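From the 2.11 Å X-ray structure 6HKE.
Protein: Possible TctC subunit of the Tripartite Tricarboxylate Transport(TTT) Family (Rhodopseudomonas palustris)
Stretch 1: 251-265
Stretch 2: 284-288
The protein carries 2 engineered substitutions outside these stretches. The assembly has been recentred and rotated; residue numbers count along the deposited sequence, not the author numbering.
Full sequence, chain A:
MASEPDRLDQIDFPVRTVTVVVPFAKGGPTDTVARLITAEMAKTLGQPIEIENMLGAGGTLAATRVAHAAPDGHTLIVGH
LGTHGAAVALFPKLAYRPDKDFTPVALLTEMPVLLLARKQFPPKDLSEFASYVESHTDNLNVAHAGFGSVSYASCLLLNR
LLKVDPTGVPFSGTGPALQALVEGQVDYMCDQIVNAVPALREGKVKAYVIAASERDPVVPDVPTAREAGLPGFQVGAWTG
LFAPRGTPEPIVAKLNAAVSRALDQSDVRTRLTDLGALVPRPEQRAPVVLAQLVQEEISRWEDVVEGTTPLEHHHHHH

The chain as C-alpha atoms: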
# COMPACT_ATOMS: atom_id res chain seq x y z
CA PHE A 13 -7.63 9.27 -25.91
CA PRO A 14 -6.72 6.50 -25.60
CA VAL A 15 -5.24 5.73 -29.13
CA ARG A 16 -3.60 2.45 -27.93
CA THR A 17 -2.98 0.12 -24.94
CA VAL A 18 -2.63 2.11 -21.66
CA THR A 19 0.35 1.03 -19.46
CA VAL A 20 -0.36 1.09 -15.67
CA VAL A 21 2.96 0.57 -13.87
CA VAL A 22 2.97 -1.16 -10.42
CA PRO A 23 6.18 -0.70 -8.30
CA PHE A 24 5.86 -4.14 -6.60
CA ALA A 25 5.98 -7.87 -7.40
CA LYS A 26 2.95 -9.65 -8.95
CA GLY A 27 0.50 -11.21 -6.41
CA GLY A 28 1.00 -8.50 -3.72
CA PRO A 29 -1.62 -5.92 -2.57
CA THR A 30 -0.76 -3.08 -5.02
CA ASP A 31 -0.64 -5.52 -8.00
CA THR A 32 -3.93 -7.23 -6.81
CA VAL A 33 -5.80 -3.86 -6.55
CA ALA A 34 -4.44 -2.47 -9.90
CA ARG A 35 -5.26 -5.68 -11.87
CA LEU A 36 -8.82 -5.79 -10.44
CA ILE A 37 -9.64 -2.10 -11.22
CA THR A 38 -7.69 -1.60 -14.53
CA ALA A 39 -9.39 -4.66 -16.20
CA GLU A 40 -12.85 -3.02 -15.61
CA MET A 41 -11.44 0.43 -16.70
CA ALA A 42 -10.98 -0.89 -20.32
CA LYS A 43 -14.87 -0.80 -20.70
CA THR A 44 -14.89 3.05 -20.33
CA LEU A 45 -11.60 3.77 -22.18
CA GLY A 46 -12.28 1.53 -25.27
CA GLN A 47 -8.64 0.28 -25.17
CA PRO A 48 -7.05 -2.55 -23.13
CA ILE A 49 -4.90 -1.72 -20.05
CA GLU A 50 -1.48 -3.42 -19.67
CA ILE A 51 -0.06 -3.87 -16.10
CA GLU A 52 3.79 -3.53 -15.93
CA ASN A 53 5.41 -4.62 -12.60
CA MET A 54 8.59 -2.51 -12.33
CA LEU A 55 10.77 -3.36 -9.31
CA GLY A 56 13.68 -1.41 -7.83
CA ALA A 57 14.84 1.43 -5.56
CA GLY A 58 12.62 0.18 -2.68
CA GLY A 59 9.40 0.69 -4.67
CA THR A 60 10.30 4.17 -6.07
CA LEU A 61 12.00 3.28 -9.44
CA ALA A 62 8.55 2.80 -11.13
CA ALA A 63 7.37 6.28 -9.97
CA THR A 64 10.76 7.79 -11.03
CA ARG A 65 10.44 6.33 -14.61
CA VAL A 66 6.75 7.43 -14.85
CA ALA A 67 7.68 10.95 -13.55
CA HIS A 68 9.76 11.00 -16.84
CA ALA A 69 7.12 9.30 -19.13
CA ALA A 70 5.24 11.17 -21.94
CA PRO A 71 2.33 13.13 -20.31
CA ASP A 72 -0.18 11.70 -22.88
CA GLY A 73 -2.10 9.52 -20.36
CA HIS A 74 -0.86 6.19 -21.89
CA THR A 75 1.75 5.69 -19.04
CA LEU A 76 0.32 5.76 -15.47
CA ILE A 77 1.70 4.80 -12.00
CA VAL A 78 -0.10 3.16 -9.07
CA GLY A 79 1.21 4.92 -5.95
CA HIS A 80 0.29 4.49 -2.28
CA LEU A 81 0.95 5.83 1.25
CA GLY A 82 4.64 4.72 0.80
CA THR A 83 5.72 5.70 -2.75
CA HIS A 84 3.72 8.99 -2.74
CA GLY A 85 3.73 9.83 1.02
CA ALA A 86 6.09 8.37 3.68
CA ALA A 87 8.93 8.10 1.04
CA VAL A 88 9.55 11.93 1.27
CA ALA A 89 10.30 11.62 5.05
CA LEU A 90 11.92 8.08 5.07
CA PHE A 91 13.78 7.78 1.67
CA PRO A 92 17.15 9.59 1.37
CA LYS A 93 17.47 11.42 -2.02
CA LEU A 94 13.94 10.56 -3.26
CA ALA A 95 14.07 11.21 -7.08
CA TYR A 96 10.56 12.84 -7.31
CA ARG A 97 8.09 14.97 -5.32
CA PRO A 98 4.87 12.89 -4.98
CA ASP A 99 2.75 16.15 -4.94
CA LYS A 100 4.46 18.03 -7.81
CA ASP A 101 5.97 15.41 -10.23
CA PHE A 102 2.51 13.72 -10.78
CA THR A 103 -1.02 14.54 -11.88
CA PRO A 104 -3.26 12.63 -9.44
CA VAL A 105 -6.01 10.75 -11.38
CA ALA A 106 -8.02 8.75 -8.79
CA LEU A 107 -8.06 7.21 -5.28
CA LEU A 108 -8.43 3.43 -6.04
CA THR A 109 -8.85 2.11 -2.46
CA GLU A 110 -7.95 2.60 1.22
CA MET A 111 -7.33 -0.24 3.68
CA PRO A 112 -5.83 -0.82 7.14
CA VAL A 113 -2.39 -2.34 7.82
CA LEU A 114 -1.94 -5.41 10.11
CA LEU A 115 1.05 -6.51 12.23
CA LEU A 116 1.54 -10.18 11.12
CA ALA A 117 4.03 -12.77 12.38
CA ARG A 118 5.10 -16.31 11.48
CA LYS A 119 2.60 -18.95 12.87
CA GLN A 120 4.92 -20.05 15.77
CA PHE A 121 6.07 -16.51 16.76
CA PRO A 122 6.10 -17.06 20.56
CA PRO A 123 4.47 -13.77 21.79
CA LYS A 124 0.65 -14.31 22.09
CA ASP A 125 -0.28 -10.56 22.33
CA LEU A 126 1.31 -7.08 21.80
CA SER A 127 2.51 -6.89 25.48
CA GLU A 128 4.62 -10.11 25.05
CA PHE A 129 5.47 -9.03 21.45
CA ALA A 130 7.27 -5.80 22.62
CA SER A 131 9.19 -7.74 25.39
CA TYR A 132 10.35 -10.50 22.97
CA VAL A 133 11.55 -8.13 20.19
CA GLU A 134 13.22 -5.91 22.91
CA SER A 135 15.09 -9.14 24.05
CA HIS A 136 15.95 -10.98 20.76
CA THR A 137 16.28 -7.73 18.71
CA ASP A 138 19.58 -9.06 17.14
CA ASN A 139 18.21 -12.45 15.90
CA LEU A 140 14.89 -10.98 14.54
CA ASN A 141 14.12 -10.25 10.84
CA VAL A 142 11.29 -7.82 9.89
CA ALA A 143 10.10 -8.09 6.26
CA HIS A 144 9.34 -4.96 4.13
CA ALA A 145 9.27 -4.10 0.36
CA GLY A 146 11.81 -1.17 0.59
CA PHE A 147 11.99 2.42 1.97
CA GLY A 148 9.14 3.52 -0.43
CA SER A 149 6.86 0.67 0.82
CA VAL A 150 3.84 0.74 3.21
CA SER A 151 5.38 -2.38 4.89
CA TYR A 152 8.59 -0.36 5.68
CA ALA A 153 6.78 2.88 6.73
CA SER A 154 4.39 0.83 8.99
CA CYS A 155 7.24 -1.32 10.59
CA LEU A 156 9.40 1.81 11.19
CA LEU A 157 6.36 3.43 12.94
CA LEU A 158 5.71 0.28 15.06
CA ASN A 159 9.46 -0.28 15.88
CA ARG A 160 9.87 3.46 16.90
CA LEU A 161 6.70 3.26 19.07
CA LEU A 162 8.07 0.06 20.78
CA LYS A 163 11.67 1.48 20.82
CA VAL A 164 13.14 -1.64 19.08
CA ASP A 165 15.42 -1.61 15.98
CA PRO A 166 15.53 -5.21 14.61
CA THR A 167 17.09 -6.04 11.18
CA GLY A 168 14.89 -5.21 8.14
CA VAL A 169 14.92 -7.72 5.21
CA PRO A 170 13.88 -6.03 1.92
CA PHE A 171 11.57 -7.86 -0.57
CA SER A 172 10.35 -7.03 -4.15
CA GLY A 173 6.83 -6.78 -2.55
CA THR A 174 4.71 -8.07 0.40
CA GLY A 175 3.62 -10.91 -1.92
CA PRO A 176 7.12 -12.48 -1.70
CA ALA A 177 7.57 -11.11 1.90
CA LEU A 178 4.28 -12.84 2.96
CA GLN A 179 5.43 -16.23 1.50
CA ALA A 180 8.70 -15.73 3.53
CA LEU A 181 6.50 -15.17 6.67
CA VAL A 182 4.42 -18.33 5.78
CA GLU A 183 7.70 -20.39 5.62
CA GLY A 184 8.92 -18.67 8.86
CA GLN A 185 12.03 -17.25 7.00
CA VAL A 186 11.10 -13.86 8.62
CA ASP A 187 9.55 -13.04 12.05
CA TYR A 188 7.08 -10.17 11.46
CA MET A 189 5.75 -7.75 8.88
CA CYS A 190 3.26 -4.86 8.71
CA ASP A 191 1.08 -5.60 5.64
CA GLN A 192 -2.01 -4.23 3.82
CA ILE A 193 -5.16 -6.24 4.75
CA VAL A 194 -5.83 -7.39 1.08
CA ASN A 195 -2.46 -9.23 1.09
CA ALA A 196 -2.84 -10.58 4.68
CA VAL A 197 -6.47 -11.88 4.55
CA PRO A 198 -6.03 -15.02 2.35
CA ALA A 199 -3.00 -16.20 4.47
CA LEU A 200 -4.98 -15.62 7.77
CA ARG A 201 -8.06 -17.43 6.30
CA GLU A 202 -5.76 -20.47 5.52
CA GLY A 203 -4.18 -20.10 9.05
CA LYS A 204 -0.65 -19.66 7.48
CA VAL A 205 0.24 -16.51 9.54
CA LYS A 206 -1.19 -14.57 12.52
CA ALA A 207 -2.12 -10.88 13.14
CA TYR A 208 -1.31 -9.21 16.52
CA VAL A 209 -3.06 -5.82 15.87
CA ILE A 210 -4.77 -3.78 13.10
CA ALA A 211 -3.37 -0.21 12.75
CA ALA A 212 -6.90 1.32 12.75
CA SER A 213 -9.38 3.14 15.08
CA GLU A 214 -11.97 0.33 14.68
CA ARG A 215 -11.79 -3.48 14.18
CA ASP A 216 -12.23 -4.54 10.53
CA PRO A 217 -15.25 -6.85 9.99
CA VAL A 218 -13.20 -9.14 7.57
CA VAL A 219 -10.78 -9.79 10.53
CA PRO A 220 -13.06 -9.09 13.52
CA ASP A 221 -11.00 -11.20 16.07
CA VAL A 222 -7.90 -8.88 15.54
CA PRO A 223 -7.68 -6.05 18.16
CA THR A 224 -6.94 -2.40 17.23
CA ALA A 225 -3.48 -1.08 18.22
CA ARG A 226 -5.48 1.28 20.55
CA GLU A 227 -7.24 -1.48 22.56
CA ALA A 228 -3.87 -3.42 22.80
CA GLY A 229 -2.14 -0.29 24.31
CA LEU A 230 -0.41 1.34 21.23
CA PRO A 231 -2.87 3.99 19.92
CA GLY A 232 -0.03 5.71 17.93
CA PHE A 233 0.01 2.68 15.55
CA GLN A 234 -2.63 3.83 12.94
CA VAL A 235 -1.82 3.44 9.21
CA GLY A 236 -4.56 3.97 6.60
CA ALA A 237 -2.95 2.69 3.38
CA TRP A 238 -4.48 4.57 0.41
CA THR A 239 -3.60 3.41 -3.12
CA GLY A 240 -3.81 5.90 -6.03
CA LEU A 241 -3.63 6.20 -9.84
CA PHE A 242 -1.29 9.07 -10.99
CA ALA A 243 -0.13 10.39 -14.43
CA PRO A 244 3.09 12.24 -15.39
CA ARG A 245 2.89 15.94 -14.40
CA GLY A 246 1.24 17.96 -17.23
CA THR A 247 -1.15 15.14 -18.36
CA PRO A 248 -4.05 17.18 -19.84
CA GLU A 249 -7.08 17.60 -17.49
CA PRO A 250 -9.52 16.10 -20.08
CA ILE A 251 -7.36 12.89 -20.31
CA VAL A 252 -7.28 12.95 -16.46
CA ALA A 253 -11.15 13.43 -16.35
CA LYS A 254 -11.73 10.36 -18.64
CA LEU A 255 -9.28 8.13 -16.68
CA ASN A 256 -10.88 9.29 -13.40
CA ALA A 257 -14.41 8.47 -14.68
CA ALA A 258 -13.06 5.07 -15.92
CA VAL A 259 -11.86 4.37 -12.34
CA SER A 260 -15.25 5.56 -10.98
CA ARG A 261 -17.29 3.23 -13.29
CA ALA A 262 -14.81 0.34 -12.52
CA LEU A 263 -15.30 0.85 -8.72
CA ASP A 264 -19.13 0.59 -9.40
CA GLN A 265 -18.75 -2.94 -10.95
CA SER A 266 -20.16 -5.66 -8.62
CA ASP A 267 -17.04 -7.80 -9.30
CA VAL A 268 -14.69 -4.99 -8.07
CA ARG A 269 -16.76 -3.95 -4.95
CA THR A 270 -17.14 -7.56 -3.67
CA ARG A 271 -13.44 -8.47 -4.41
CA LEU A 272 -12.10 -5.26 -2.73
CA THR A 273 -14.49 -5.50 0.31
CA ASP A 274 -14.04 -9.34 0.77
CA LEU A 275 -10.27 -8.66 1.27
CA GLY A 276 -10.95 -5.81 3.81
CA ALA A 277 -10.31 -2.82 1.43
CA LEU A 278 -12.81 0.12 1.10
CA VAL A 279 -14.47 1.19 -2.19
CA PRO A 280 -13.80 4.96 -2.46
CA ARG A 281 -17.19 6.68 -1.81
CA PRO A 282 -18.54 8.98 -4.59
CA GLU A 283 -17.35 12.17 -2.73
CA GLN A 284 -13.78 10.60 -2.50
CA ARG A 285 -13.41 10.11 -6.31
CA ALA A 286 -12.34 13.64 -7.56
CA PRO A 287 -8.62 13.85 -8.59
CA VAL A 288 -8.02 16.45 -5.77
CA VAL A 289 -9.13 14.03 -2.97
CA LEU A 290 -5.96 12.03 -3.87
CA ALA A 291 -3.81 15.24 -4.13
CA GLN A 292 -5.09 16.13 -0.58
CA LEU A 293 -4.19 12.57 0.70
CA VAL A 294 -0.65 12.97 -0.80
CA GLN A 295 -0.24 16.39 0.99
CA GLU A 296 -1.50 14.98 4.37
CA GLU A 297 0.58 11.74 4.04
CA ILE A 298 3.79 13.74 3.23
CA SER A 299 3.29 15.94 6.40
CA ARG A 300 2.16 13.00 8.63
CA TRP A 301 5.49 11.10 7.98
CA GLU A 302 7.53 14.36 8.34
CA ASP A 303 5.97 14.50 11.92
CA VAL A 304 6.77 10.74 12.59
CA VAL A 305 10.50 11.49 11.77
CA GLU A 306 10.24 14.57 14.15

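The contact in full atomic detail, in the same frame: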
# COMPACT_ATOMS: atom_id res chain seq x y z
N ILE A 251 -7.87 14.30 -20.33
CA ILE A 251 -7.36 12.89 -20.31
C ILE A 251 -7.47 12.40 -18.86
O ILE A 251 -7.90 11.26 -18.65
CB ILE A 251 -5.93 12.82 -20.87
CG1 ILE A 251 -5.91 13.10 -22.37
CG2 ILE A 251 -5.30 11.48 -20.55
CD1 ILE A 251 -4.56 12.92 -23.03
N VAL A 252 -7.14 13.27 -17.90
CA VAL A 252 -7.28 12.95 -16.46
C VAL A 252 -8.77 12.72 -16.13
O VAL A 252 -9.04 11.76 -15.39
CB VAL A 252 -6.65 14.03 -15.57
CG1 VAL A 252 -6.89 13.74 -14.10
CG2 VAL A 252 -5.16 14.16 -15.84
N ALA A 253 -9.69 13.55 -16.65
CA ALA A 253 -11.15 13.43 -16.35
C ALA A 253 -11.67 12.06 -16.81
O ALA A 253 -12.40 11.40 -16.05
CB ALA A 253 -11.91 14.57 -17.00
N LYS A 254 -11.26 11.62 -18.00
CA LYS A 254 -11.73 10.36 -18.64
C LYS A 254 -11.16 9.17 -17.88
O LYS A 254 -11.88 8.18 -17.72
CB LYS A 254 -11.33 10.36 -20.12
CG LYS A 254 -11.77 9.14 -20.92
CD LYS A 254 -12.23 9.48 -22.32
CE LYS A 254 -11.93 8.40 -23.34
NZ LYS A 254 -12.83 7.23 -23.19
N LEU A 255 -9.90 9.24 -17.46
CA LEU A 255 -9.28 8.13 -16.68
C LEU A 255 -10.02 8.05 -15.36
O LEU A 255 -10.42 6.95 -14.96
CB LEU A 255 -7.78 8.38 -16.48
CG LEU A 255 -6.93 8.14 -17.73
CD1 LEU A 255 -5.50 8.59 -17.51
CD2 LEU A 255 -6.99 6.68 -18.15
N ASN A 256 -10.24 9.21 -14.73
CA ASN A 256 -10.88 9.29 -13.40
C ASN A 256 -12.28 8.66 -13.44
O ASN A 256 -12.66 7.93 -12.50
CB ASN A 256 -10.95 10.75 -12.93
CG ASN A 256 -11.72 10.87 -11.65
OD1 ASN A 256 -12.92 11.03 -11.68
ND2 ASN A 256 -11.03 10.74 -10.53
N ALA A 257 -13.04 8.98 -14.48
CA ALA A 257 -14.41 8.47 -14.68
C ALA A 257 -14.32 6.96 -14.94
O ALA A 257 -15.20 6.23 -14.45
CB ALA A 257 -15.08 9.22 -15.82
N ALA A 258 -13.29 6.50 -15.65
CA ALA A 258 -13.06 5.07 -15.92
C ALA A 258 -12.84 4.35 -14.58
O ALA A 258 -13.40 3.27 -14.36
CB ALA A 258 -11.91 4.88 -16.87
N VAL A 259 -12.07 4.95 -13.69
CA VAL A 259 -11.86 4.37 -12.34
C VAL A 259 -13.22 4.33 -11.65
O VAL A 259 -13.57 3.29 -11.07
CB VAL A 259 -10.84 5.17 -11.51
CG1 VAL A 259 -10.83 4.72 -10.06
CG2 VAL A 259 -9.45 5.08 -12.10
N SER A 260 -13.97 5.43 -11.73
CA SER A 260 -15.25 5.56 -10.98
C SER A 260 -16.20 4.44 -11.41
O SER A 260 -16.78 3.79 -10.54
CB SER A 260 -15.87 6.90 -11.18
OG SER A 260 -16.76 7.16 -10.12
N ARG A 261 -16.34 4.23 -12.72
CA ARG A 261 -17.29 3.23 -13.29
C ARG A 261 -16.79 1.82 -12.96
O ARG A 261 -17.65 0.93 -12.71
CB ARG A 261 -17.48 3.55 -14.78
CG ARG A 261 -18.27 4.83 -14.99
CD ARG A 261 -18.13 5.47 -16.37
NE ARG A 261 -18.68 4.57 -17.37
CZ ARG A 261 -19.96 4.45 -17.69
NH1 ARG A 261 -20.89 5.21 -17.12
NH2 ARG A 261 -20.32 3.57 -18.61
N ALA A 262 -15.46 1.62 -12.90
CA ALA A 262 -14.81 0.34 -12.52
C ALA A 262 -15.14 -0.00 -11.05
O ALA A 262 -15.50 -1.18 -10.76
CB ALA A 262 -13.32 0.41 -12.74
N LEU A 263 -14.97 0.97 -10.16
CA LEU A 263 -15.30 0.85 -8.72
C LEU A 263 -16.78 0.49 -8.52
O LEU A 263 -17.08 -0.19 -7.54
CB LEU A 263 -14.95 2.18 -8.04
CG LEU A 263 -13.46 2.49 -7.96
CD1 LEU A 263 -13.23 3.83 -7.29
CD2 LEU A 263 -12.73 1.37 -7.23
N ASP A 264 -17.67 0.89 -9.44
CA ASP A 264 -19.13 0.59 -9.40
C ASP A 264 -19.44 -0.84 -9.84
O ASP A 264 -20.56 -1.25 -9.61
CB ASP A 264 -19.92 1.51 -10.33
CG ASP A 264 -19.91 2.95 -9.87
OD1 ASP A 264 -19.75 3.17 -8.63
OD2 ASP A 264 -20.04 3.83 -10.74
N GLN A 265 -18.51 -1.55 -10.50
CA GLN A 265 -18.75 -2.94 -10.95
C GLN A 265 -18.87 -3.85 -9.72
O GLN A 265 -18.04 -3.75 -8.82
CB GLN A 265 -17.63 -3.46 -11.84
CG GLN A 265 -17.54 -2.77 -13.19
CD GLN A 265 -18.91 -2.65 -13.79
OE1 GLN A 265 -19.52 -1.58 -13.77
NE2 GLN A 265 -19.43 -3.76 -14.27
N GLN A 284 -15.25 10.84 -2.64
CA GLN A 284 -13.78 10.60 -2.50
C GLN A 284 -13.12 10.44 -3.87
O GLN A 284 -11.90 10.21 -3.89
CB GLN A 284 -13.52 9.34 -1.66
CG GLN A 284 -13.66 9.49 -0.15
CD GLN A 284 -13.33 8.17 0.50
OE1 GLN A 284 -14.16 7.26 0.58
NE2 GLN A 284 -12.09 8.02 0.93
N ARG A 285 -13.85 10.60 -4.98
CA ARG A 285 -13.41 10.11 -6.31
C ARG A 285 -12.80 11.23 -7.17
O ARG A 285 -12.11 10.88 -8.15
CB ARG A 285 -14.56 9.41 -7.02
CG ARG A 285 -14.80 8.01 -6.47
CD ARG A 285 -16.00 7.29 -7.07
NE ARG A 285 -16.39 6.13 -6.27
CZ ARG A 285 -17.26 5.20 -6.65
NH1 ARG A 285 -17.87 5.27 -7.83
NH2 ARG A 285 -17.51 4.19 -5.85
N ALA A 286 -13.00 12.51 -6.85
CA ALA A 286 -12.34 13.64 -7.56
C ALA A 286 -10.81 13.47 -7.53
O ALA A 286 -10.23 12.98 -6.56
CB ALA A 286 -12.79 14.95 -6.96
N PRO A 287 -10.09 13.82 -8.61
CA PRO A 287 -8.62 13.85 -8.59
C PRO A 287 -7.97 14.53 -7.37
O PRO A 287 -6.89 14.11 -6.94
CB PRO A 287 -8.31 14.65 -9.86
CG PRO A 287 -9.44 14.26 -10.81
CD PRO A 287 -10.66 14.19 -9.92
N VAL A 288 -8.60 15.59 -6.85
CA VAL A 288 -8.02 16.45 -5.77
C VAL A 288 -8.08 15.71 -4.43
O VAL A 288 -7.16 15.91 -3.60
CB VAL A 288 -8.70 17.83 -5.71
CG1 VAL A 288 -10.10 17.76 -5.13
CG2 VAL A 288 -7.85 18.85 -4.97

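This is a small, mainly polar contact in which one arginine from a loop lies along a helix, held by its own backbone carbonyl at one end and its guanidinium at the other, with a proline packing beside it. The two stretches bury 331 Å² between them, counting both sides, and Arg 285 alone contributes 124 Å² of that.

The helix offers one stripe of residues to its partner. Val 252, Asn 256, Ser 260 and Leu 263 or Asp 264 recur at spacings of three and four, so they fall on the same side of the helix, while the CA-to-CB bonds of Ala 253, Ala 257 and Arg 261 point away. The second stretch follows this stripe in reverse order: the CA of Pro 287 is 7.0 Å from the CA of Asn 256, and the CA of Arg 285 is 6.8 Å from the CA of Ser 260.

Asn 256 makes the central link. Its CA-to-CB bond points toward the loop and chi1 is t, which brings Asn 256 ND2 to 2.6 Å from the backbone O of Arg 285. The N-H...O angle of 174° makes this a short, nearly straight hydrogen bond. An amide suits the position because it supplies a donor to a carbonyl in a loop. Asn 256 ND2 also lies 3.5 Å from CD of Pro 287, so the amide packs against the proline ring as well.

From that anchored backbone the Arg 285 side chain runs out almost fully extended, with chi1 m and both chi2 and chi3 t, toward the C-terminal part of the helical stretch. On the way Arg 285 CD passes 3.1 Å from OG of Ser 260. The guanidinium then gives two hydrogen bonds through a single nitrogen: Arg 285 NH1 to OG of Ser 260 at 3.2 Å, and Arg 285 NH1 to OD1 of Asp 264 at 2.9 Å. The second is also a salt bridge, and its angle of 178° is close to ideal. Both oxygens lie at the edge of the guanidinium, near its plane, where its N-H groups point. Serine is short enough to let the arginine pass close by and still accept a bond. The CA-to-CB bond of Asp 264 points sideways, but its carboxylate comes nearer and meets the charge. Leu 263 covers one face of the guanidinium, with Leu 263 CB 3.9 Å from Arg 285 NH2; a face has no N-H to satisfy, so an aliphatic neighbour blocks no hydrogen bond there. NE and NH2 find their partners elsewhere in the structure.

At the other end the contact turns apolar. CG1 of buried Val 252 lies 4.2 Å from CG of Pro 287, a loose touch between two compact side chains that both point toward the opposite stretch.

The rule to read here is a division along one helical stripe: an apolar pair, then an amide fixing the backbone, then a hydroxyl and a carboxylate receiving the outstretched arginine.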